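Local structure of 3'-5'-exonuclease (Saccharomyces cerevisiae, 3E2V) at residues Gln34-Asp39 against Asn339-Lys344; Met25-Tyr30 against Ala38-Leu43; Ala332-Lys337 against Glu349-Lys354. The protein probably cuts double-stranded DNA as a magnesium-dependent TatD-type nuclease, combining endonuclease incision with exonuclease removal from the 3' end. All coordinates share one frame; numbering follows the deposited sequence.

Contact 1: Gln34-Asp39 against Asn339-Lys344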
loop_
_atom_site.group_PDB
_atom_site.type_symbol
_atom_site.label_atom_id
_atom_site.label_comp_id
_atom_site.label_asym_id
_atom_site.label_seq_id
_atom_site.Cartn_x
_atom_site.Cartn_y
_atom_site.Cartn_z
ATOM N N GLN A 34 -9.770 23.003 6.177
ATOM C CA GLN A 34 -8.381 23.221 6.573
ATOM C C GLN A 34 -8.288 23.743 7.999
ATOM O O GLN A 34 -8.877 24.767 8.344
ATOM C CB GLN A 34 -7.629 24.177 5.638
ATOM C CG GLN A 34 -6.180 24.359 6.110
ATOM C CD GLN A 34 -5.367 25.310 5.278
ATOM O OE1 GLN A 34 -5.908 26.083 4.499
ATOM N NE2 GLN A 34 -4.047 25.276 5.458
ATOM N N TYR A 35 -7.515 23.036 8.819
ATOM C CA TYR A 35 -7.259 23.418 10.206
ATOM C C TYR A 35 -5.857 23.950 10.481
ATOM O O TYR A 35 -5.655 24.704 11.428
ATOM C CB TYR A 35 -7.502 22.222 11.134
ATOM C CG TYR A 35 -8.951 21.948 11.425
ATOM C CD1 TYR A 35 -9.550 22.474 12.571
ATOM C CD2 TYR A 35 -9.731 21.180 10.559
ATOM C CE1 TYR A 35 -10.885 22.233 12.856
ATOM C CE2 TYR A 35 -11.086 20.936 10.829
ATOM C CZ TYR A 35 -11.643 21.467 11.987
ATOM O OH TYR A 35 -12.969 21.236 12.284
ATOM N N HIS A 36 -4.876 23.502 9.700
ATOM C CA HIS A 36 -3.495 23.901 9.909
ATOM C C HIS A 36 -2.728 23.821 8.590
ATOM O O HIS A 36 -3.178 23.155 7.652
ATOM C CB HIS A 36 -2.819 23.065 11.027
ATOM C CG HIS A 36 -2.735 21.583 10.760
ATOM N ND1 HIS A 36 -1.758 21.025 9.965
ATOM C CD2 HIS A 36 -3.492 20.552 11.208
ATOM C CE1 HIS A 36 -1.905 19.706 9.948
ATOM N NE2 HIS A 36 -2.956 19.394 10.686
ATOM N N PRO A 37 -1.607 24.547 8.479
ATOM C CA PRO A 37 -0.783 24.375 7.286
ATOM C C PRO A 37 -0.274 22.945 7.169
ATOM O O PRO A 37 -0.018 22.305 8.190
ATOM C CB PRO A 37 0.389 25.340 7.520
ATOM C CG PRO A 37 -0.211 26.397 8.432
ATOM C CD PRO A 37 -1.072 25.596 9.364
ATOM N N ALA A 38 -0.141 22.456 5.942
ATOM C CA ALA A 38 0.400 21.121 5.706
ATOM C C ALA A 38 1.720 20.971 6.467
ATOM O O ALA A 38 2.560 21.881 6.450
ATOM C CB ALA A 38 0.633 20.929 4.214
ATOM N N ASP A 39 1.911 19.819 7.121
ATOM C CA ASP A 39 3.086 19.625 7.983
ATOM C C ASP A 39 3.824 18.347 7.615
ATOM O O ASP A 39 4.449 17.739 8.481
ATOM C CB ASP A 39 2.657 19.594 9.456
ATOM C CG ASP A 39 1.781 18.389 9.796
ATOM O OD1 ASP A 39 0.934 17.961 8.969
ATOM O OD2 ASP A 39 1.923 17.860 10.927
ATOM N N ASN A 339 -7.212 21.408 15.795
ATOM C CA ASN A 339 -7.340 22.869 15.868
ATOM C C ASN A 339 -6.279 23.551 16.740
ATOM O O ASN A 339 -6.242 24.785 16.837
ATOM C CB ASN A 339 -8.747 23.273 16.337
ATOM C CG ASN A 339 -9.044 22.825 17.755
ATOM O OD1 ASN A 339 -8.643 21.744 18.176
ATOM N ND2 ASN A 339 -9.778 23.648 18.492
ATOM N N LYS A 340 -5.405 22.752 17.350
ATOM C CA LYS A 340 -4.335 23.250 18.216
ATOM C C LYS A 340 -2.942 23.110 17.606
ATOM O O LYS A 340 -1.966 23.590 18.178
ATOM C CB LYS A 340 -4.376 22.535 19.581
ATOM C CG LYS A 340 -5.687 22.697 20.345
ATOM C CD LYS A 340 -5.928 24.141 20.738
ATOM C CE LYS A 340 -7.192 24.262 21.561
ATOM N NZ LYS A 340 -7.333 25.652 22.069
ATOM N N LEU A 341 -2.843 22.467 16.439
ATOM C CA LEU A 341 -1.537 22.208 15.841
ATOM C C LEU A 341 -0.883 23.476 15.260
ATOM O O LEU A 341 0.320 23.678 15.392
ATOM C CB LEU A 341 -1.625 21.123 14.766
ATOM C CG LEU A 341 -0.251 20.764 14.212
ATOM C CD1 LEU A 341 0.576 20.030 15.273
ATOM C CD2 LEU A 341 -0.324 19.957 12.963
ATOM N N ALA A 342 -1.675 24.316 14.595
ATOM C CA ALA A 342 -1.091 25.399 13.813
ATOM C C ALA A 342 -0.167 26.310 14.639
ATOM O O ALA A 342 0.916 26.658 14.189
ATOM C CB ALA A 342 -2.170 26.194 13.121
ATOM N N ASP A 343 -0.592 26.659 15.851
ATOM C CA ASP A 343 0.202 27.529 16.717
ATOM C C ASP A 343 1.532 26.890 17.120
ATOM O O ASP A 343 2.473 27.595 17.500
ATOM C CB ASP A 343 -0.619 27.937 17.951
ATOM C CG ASP A 343 0.047 29.034 18.779
ATOM O OD1 ASP A 343 0.855 29.836 18.252
ATOM O OD2 ASP A 343 -0.252 29.092 19.988
ATOM N N LYS A 344 1.619 25.565 17.013
ATOM C CA LYS A 344 2.845 24.849 17.364
ATOM C C LYS A 344 3.873 24.815 16.221
ATOM O O LYS A 344 5.021 24.419 16.424
ATOM C CB LYS A 344 2.530 23.405 17.806
ATOM C CG LYS A 344 1.490 23.252 18.917
ATOM C CD LYS A 344 2.006 23.807 20.228
ATOM C CE LYS A 344 1.110 23.427 21.393
ATOM N NZ LYS A 344 1.760 23.768 22.694
HETATM O O HOH W 1 -4.494 23.967 14.118
#
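H36 and A342 mark the nearest approach of the two backbones, their CA atoms 4.8 Å apart, where the loop ahead of helix 40-49 passes 341-344, a turn with helical backbone angles. No direct hydrogen bond joins the segments; one water does, donating to O of Y35 and accepting from N of A342 at 2.9 Å. The main contact is CH-pi: CD2 of L341 lies over the centre of one imidazole face of H36, 3.4 Å from the ring centroid and 7° off its normal. CG of L341 is anti to the backbone N (chi1 -175°) and CD2 anti to CA. The same methyl lies 3.7 Å from OD2 of D39, whose charge is paired with R356 and R46. CB of A342 packs against CB of H36 at 3.8 Å and CD of P37 at 4.0 Å. CD1 of Y35 meets CB of N339 at 3.9 Å. ND1 of H36 donates to O of P37, which lies close to the ring plane, at 2.8 Å, and NE2 is hydrogen-bonded to OH of Y30. An alanine at H36 would probably leave CD2 of L341 without its aromatic face and the P37 carbonyl and Y30 hydroxyl without these bonds. With a bond at each nitrogen fixing its rotation, this imidazole is a buried platform for L341, away from the metal site.

Contact 2: Met25-Tyr30 against Ala38-Leu43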
loop_
_atom_site.group_PDB
_atom_site.type_symbol
_atom_site.label_atom_id
_atom_site.label_comp_id
_atom_site.label_asym_id
_atom_site.label_seq_id
_atom_site.Cartn_x
_atom_site.Cartn_y
_atom_site.Cartn_z
ATOM N N MET A 25 -5.333 14.777 5.239
ATOM C CA MET A 25 -4.993 15.057 6.649
ATOM C C MET A 25 -3.531 15.523 6.795
ATOM O O MET A 25 -3.210 16.365 7.637
ATOM C CB MET A 25 -5.243 13.833 7.546
ATOM C CG MET A 25 -6.708 13.544 7.824
ATOM S SD MET A 25 -6.948 12.279 9.165
ATOM C CE MET A 25 -7.530 10.946 8.166
ATOM N N PHE A 26 -2.651 14.981 5.949
ATOM C CA PHE A 26 -1.243 15.376 5.970
ATOM C C PHE A 26 -1.011 16.765 5.375
ATOM O O PHE A 26 0.076 17.350 5.496
ATOM C CB PHE A 26 -0.368 14.324 5.280
ATOM C CG PHE A 26 -0.341 13.007 6.003
ATOM C CD1 PHE A 26 -0.226 12.968 7.389
ATOM C CD2 PHE A 26 -0.423 11.798 5.297
ATOM C CE1 PHE A 26 -0.199 11.740 8.068
ATOM C CE2 PHE A 26 -0.377 10.572 5.953
ATOM C CZ PHE A 26 -0.269 10.542 7.346
ATOM N N HIS A 27 -2.059 17.285 4.739
ATOM C CA HIS A 27 -2.045 18.619 4.169
ATOM C C HIS A 27 -2.898 19.588 5.013
ATOM O O HIS A 27 -3.175 20.719 4.601
ATOM C CB HIS A 27 -2.435 18.522 2.695
ATOM C CG HIS A 27 -1.526 17.600 1.934
ATOM N ND1 HIS A 27 -0.488 18.056 1.149
ATOM C CD2 HIS A 27 -1.434 16.249 1.932
ATOM C CE1 HIS A 27 0.177 17.024 0.660
ATOM N NE2 HIS A 27 -0.373 15.914 1.124
ATOM N N GLY A 28 -3.268 19.150 6.215
ATOM C CA GLY A 28 -3.970 19.998 7.168
ATOM C C GLY A 28 -5.479 20.036 6.996
ATOM O O GLY A 28 -6.151 20.851 7.647
ATOM N N ILE A 29 -6.018 19.142 6.180
ATOM C CA ILE A 29 -7.435 19.127 5.840
ATOM C C ILE A 29 -8.142 17.927 6.482
ATOM O O ILE A 29 -7.694 16.785 6.348
ATOM C CB ILE A 29 -7.594 19.131 4.313
ATOM C CG1 ILE A 29 -7.047 20.437 3.731
ATOM C CG2 ILE A 29 -9.064 18.958 3.921
ATOM C CD1 ILE A 29 -6.808 20.358 2.241
ATOM N N TYR A 30 -9.226 18.208 7.205
ATOM C CA TYR A 30 -9.990 17.209 7.957
ATOM C C TYR A 30 -11.481 17.450 7.713
ATOM O O TYR A 30 -11.962 18.566 7.872
ATOM C CB TYR A 30 -9.696 17.321 9.455
ATOM C CG TYR A 30 -8.237 17.210 9.830
ATOM C CD1 TYR A 30 -7.720 16.018 10.336
ATOM C CD2 TYR A 30 -7.371 18.299 9.695
ATOM C CE1 TYR A 30 -6.374 15.915 10.686
ATOM C CE2 TYR A 30 -6.014 18.194 10.027
ATOM C CZ TYR A 30 -5.526 17.001 10.534
ATOM O OH TYR A 30 -4.196 16.927 10.876
ATOM N N ALA A 38 -0.141 22.456 5.942
ATOM C CA ALA A 38 0.400 21.121 5.706
ATOM C C ALA A 38 1.720 20.971 6.467
ATOM O O ALA A 38 2.560 21.881 6.450
ATOM C CB ALA A 38 0.633 20.929 4.214
ATOM N N ASP A 39 1.911 19.819 7.121
ATOM C CA ASP A 39 3.086 19.625 7.983
ATOM C C ASP A 39 3.824 18.347 7.615
ATOM O O ASP A 39 4.449 17.739 8.481
ATOM C CB ASP A 39 2.657 19.594 9.456
ATOM C CG ASP A 39 1.781 18.389 9.796
ATOM O OD1 ASP A 39 0.934 17.961 8.969
ATOM O OD2 ASP A 39 1.923 17.860 10.927
ATOM N N TYR A 40 3.766 17.935 6.351
ATOM C CA TYR A 40 4.356 16.640 5.993
ATOM C C TYR A 40 5.877 16.603 6.083
ATOM O O TYR A 40 6.448 15.551 6.312
ATOM C CB TYR A 40 3.822 16.103 4.657
ATOM C CG TYR A 40 3.906 17.079 3.506
ATOM C CD1 TYR A 40 5.100 17.261 2.805
ATOM C CD2 TYR A 40 2.795 17.809 3.111
ATOM C CE1 TYR A 40 5.181 18.157 1.742
ATOM C CE2 TYR A 40 2.862 18.696 2.040
ATOM C CZ TYR A 40 4.055 18.871 1.369
ATOM O OH TYR A 40 4.114 19.759 0.317
ATOM N N VAL A 41 6.551 17.740 5.949
ATOM C CA VAL A 41 8.005 17.730 6.137
ATOM C C VAL A 41 8.349 17.435 7.610
ATOM O O VAL A 41 9.175 16.563 7.884
ATOM C CB VAL A 41 8.709 18.992 5.548
ATOM C CG1 VAL A 41 10.164 19.036 5.962
ATOM C CG2 VAL A 41 8.606 18.979 4.028
ATOM N N LYS A 42 7.667 18.087 8.552
ATOM C CA LYS A 42 7.848 17.765 9.982
ATOM C C LYS A 42 7.438 16.325 10.318
ATOM O O LYS A 42 8.074 15.655 11.148
ATOM C CB LYS A 42 7.104 18.758 10.887
ATOM C CG LYS A 42 7.847 20.076 11.011
ATOM C CD LYS A 42 7.000 21.100 11.732
ATOM C CE LYS A 42 7.617 22.490 11.649
ATOM N NZ LYS A 42 8.501 22.754 12.808
ATOM N N LEU A 43 6.391 15.851 9.653
ATOM C CA LEU A 43 5.988 14.471 9.757
ATOM C C LEU A 43 7.141 13.537 9.383
ATOM O O LEU A 43 7.385 12.528 10.060
ATOM C CB LEU A 43 4.795 14.209 8.836
ATOM C CG LEU A 43 4.285 12.779 8.812
ATOM C CD1 LEU A 43 2.799 12.737 9.061
ATOM C CD2 LEU A 43 4.691 12.085 7.525
HETATM O O HOH W 2 1.737 15.864 7.394
#
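F26 and L43, the latter with CG anti to its backbone N (chi1 178°), form the tight, buried side of this contact, with CD1 of L43 only 3.3 Å from CE1 of the phenyl ring, an oblique approach to that ring. The carbonyl of F26 gathers the polar atoms: N of D39 gives it a weak hydrogen bond of 3.5 Å, and a water donates both to it, at 2.9 Å, and to OD1 of D39, at 2.7 Å. This oxygen also lies at the edge of the Y40 ring, in its plane, 3.6 Å from CD2.

The other side is more open to solvent. There the H27 and Y40 rings meet obliquely, planes 47° apart, CE1 of H27 lying 3.5 Å from CE2 of Y40, and the exposed A38 sets its CB 3.5 Å from CA of H27. NE2 of H27 bonds back to O of L21, and L71 of helix 62-75 touches both side chains. Apolar packing thus closes the inner side, where the F26 side chain is about 9 Å from that of the metal ligand D303, while around D39, just ahead of helix 40-49, the polar link is one weak backbone bond and a water.

Contact 3: Ala332-Lys337 against Glu349-Lys354. With GOL (glycerol), chain D.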
loop_
_atom_site.group_PDB
_atom_site.type_symbol
_atom_site.label_atom_id
_atom_site.label_comp_id
_atom_site.label_asym_id
_atom_site.label_seq_id
_atom_site.Cartn_x
_atom_site.Cartn_y
_atom_site.Cartn_z
ATOM N N ALA A 332 4.728 9.002 20.482
ATOM C CA ALA A 332 6.160 9.242 20.258
ATOM C C ALA A 332 6.566 10.714 20.426
ATOM O O ALA A 332 7.736 11.031 20.672
ATOM C CB ALA A 332 6.568 8.735 18.881
ATOM N N PHE A 333 5.586 11.591 20.242
ATOM C CA PHE A 333 5.731 13.048 20.333
ATOM C C PHE A 333 4.413 13.530 20.918
ATOM O O PHE A 333 3.422 12.806 20.872
ATOM C CB PHE A 333 5.913 13.653 18.931
ATOM C CG PHE A 333 7.175 13.212 18.243
ATOM C CD1 PHE A 333 8.348 13.932 18.403
ATOM C CD2 PHE A 333 7.197 12.060 17.460
ATOM C CE1 PHE A 333 9.525 13.523 17.791
ATOM C CE2 PHE A 333 8.373 11.640 16.837
ATOM C CZ PHE A 333 9.539 12.366 17.012
ATOM N N LYS A 334 4.386 14.748 21.462
ATOM C CA LYS A 334 3.146 15.280 22.024
ATOM C C LYS A 334 2.101 15.333 20.918
ATOM O O LYS A 334 2.428 15.715 19.799
ATOM C CB LYS A 334 3.351 16.698 22.570
ATOM C CG LYS A 334 2.107 17.303 23.247
ATOM C CD LYS A 334 1.657 16.470 24.434
ATOM C CE LYS A 334 0.301 16.883 24.993
ATOM N NZ LYS A 334 -0.200 15.807 25.911
ATOM N N SER A 335 0.866 14.957 21.242
ATOM C CA SER A 335 -0.246 14.881 20.292
ATOM C C SER A 335 -1.302 15.888 20.725
ATOM O O SER A 335 -1.706 15.897 21.888
ATOM C CB SER A 335 -0.823 13.465 20.315
ATOM O OG SER A 335 -1.834 13.258 19.349
ATOM N N VAL A 336 -1.721 16.758 19.807
ATOM C CA VAL A 336 -2.736 17.784 20.102
ATOM C C VAL A 336 -3.924 17.650 19.160
ATOM O O VAL A 336 -3.824 17.027 18.094
ATOM C CB VAL A 336 -2.160 19.214 19.981
ATOM C CG1 VAL A 336 -1.097 19.487 21.049
ATOM C CG2 VAL A 336 -1.593 19.476 18.581
ATOM N N LYS A 337 -5.057 18.251 19.524
ATOM C CA LYS A 337 -6.222 18.232 18.639
ATOM C C LYS A 337 -5.896 19.018 17.359
ATOM O O LYS A 337 -5.036 19.907 17.365
ATOM C CB LYS A 337 -7.462 18.823 19.329
ATOM C CG LYS A 337 -7.873 18.111 20.631
ATOM C CD LYS A 337 -8.985 18.872 21.392
ATOM C CE LYS A 337 -8.556 20.301 21.819
ATOM N NZ LYS A 337 -7.823 20.455 23.140
ATOM N N GLU A 349 10.107 22.138 18.450
ATOM C CA GLU A 349 9.557 20.862 18.933
ATOM C C GLU A 349 8.481 20.338 17.977
ATOM O O GLU A 349 7.745 21.119 17.380
ATOM C CB GLU A 349 8.985 20.993 20.340
ATOM C CG GLU A 349 8.430 19.684 20.886
ATOM C CD GLU A 349 8.071 19.736 22.355
ATOM O OE1 GLU A 349 8.261 20.798 22.990
ATOM O OE2 GLU A 349 7.588 18.703 22.870
ATOM N N LEU A 350 8.400 19.014 17.858
ATOM C CA LEU A 350 7.540 18.346 16.884
ATOM C C LEU A 350 6.292 17.792 17.542
ATOM O O LEU A 350 6.355 17.157 18.603
ATOM C CB LEU A 350 8.337 17.223 16.208
ATOM C CG LEU A 350 9.537 17.672 15.364
ATOM C CD1 LEU A 350 10.440 16.470 15.035
ATOM C CD2 LEU A 350 9.124 18.401 14.092
ATOM N N TYR A 351 5.149 18.019 16.901
ATOM C CA TYR A 351 3.847 17.643 17.447
ATOM C C TYR A 351 3.031 16.829 16.460
ATOM O O TYR A 351 3.106 17.082 15.258
ATOM C CB TYR A 351 3.021 18.893 17.768
ATOM C CG TYR A 351 3.457 19.656 18.997
ATOM C CD1 TYR A 351 2.775 19.500 20.200
ATOM C CD2 TYR A 351 4.518 20.555 18.941
ATOM C CE1 TYR A 351 3.156 20.214 21.332
ATOM C CE2 TYR A 351 4.913 21.265 20.078
ATOM C CZ TYR A 351 4.219 21.084 21.253
ATOM O OH TYR A 351 4.590 21.779 22.389
ATOM N N MET A 352 2.258 15.881 16.987
ATOM C CA MET A 352 1.332 15.040 16.220
ATOM C C MET A 352 -0.097 15.530 16.419
ATOM O O MET A 352 -0.362 16.363 17.298
ATOM C CB MET A 352 1.420 13.565 16.654
ATOM C CG MET A 352 2.847 12.999 16.610
ATOM S SD MET A 352 3.094 11.276 17.216
ATOM C CE MET A 352 2.377 10.346 15.855
ATOM N N VAL A 353 -0.996 15.021 15.579
ATOM C CA VAL A 353 -2.411 15.367 15.660
ATOM C C VAL A 353 -3.186 14.154 16.159
ATOM O O VAL A 353 -3.075 13.063 15.591
ATOM C CB VAL A 353 -2.946 15.824 14.285
ATOM C CG1 VAL A 353 -4.471 15.989 14.352
ATOM C CG2 VAL A 353 -2.239 17.105 13.831
ATOM N N LYS A 354 -3.956 14.334 17.235
ATOM C CA LYS A 354 -4.741 13.239 17.815
ATOM C C LYS A 354 -5.643 12.632 16.747
ATOM O O LYS A 354 -6.334 13.360 16.028
ATOM C CB LYS A 354 -5.576 13.727 19.010
ATOM C CG LYS A 354 -4.727 14.255 20.162
ATOM C CD LYS A 354 -5.577 14.681 21.350
ATOM C CE LYS A 354 -4.709 15.174 22.512
ATOM N NZ LYS A 354 -3.807 14.115 23.074
HETATM C C1 GOL D . -2.644 9.474 16.764
HETATM O O1 GOL D . -3.438 9.744 17.909
HETATM C C2 GOL D . -1.273 10.134 16.846
HETATM O O2 GOL D . -1.414 11.525 16.970
HETATM C C3 GOL D . -0.493 9.628 18.061
HETATM O O3 GOL D . 0.227 8.454 17.732
HETATM O O HOH W 3 6.673 16.447 21.237
#
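A small two-stranded parallel sheet, separate from the central barrel, pairs 334-336 with 351-353, S335 lying beside M352 and V336 beside V353. Its backbone bonds alternate between the strands: N of M352 donates to O of K334 at 2.8 Å and 172°, N of V336 to O of M352 at 2.9 Å, and N of K354 to O of V336 at 2.8 Å. A water bridges N of K334, O of L350 and OE2 of E349.

On the face bearing S335 and M352, SD of M352 comes to the edge of the F333 ring, 5.5 Å from its centroid, a Met-aromatic contact. The side chains of F333 and L350 lie side by side, pointing the same way, with CD1 of F333 4.0 Å from CB of L350. A glycerol, probably from the crystallisation liquor, settles on this face, its O2 donating to O of V353 at 2.7 Å. On the opposite face CG of K334 rests obliquely on the Y351 ring, 3.6 Å from CE1, and CG1 of V336 touches the same ring at CD1. K354 runs extended until chi4 (-63°) bends NZ back to O of S335, a weak bond of 3.0 Å. The ammonium groups of K334 and K354 lie near each other without contact, which would probably be mildly unfavourable.

F333 and L350 pack on R46 of helix 40-49, M352 touches C360, and on the other face Y351 and V353 lie against L341 from the loop joining the two strands.

Overall arrangement
From the N terminus, contact 2 comes first: it closes the loop that carries the hairpin of strands 29-30 and 33-34, bringing the residues just before the hairpin against the start of helix 40-49. Contact 1 shares A38 and D39 with it and spans about 300 residues, joining this loop to 339-344. Contact 3 then closes the loop between strands 334-336 and 351-353; because 339-344 lies inside that loop, contacts 1 and 3 cross, whereas contacts 2 and 3 follow in series. L341 and V353 link contacts 1 and 3, while Y30 reaches both H36 and V353. Together they tie the region before helix 40-49 to the small sheet that follows the last barrel strand, 298-300.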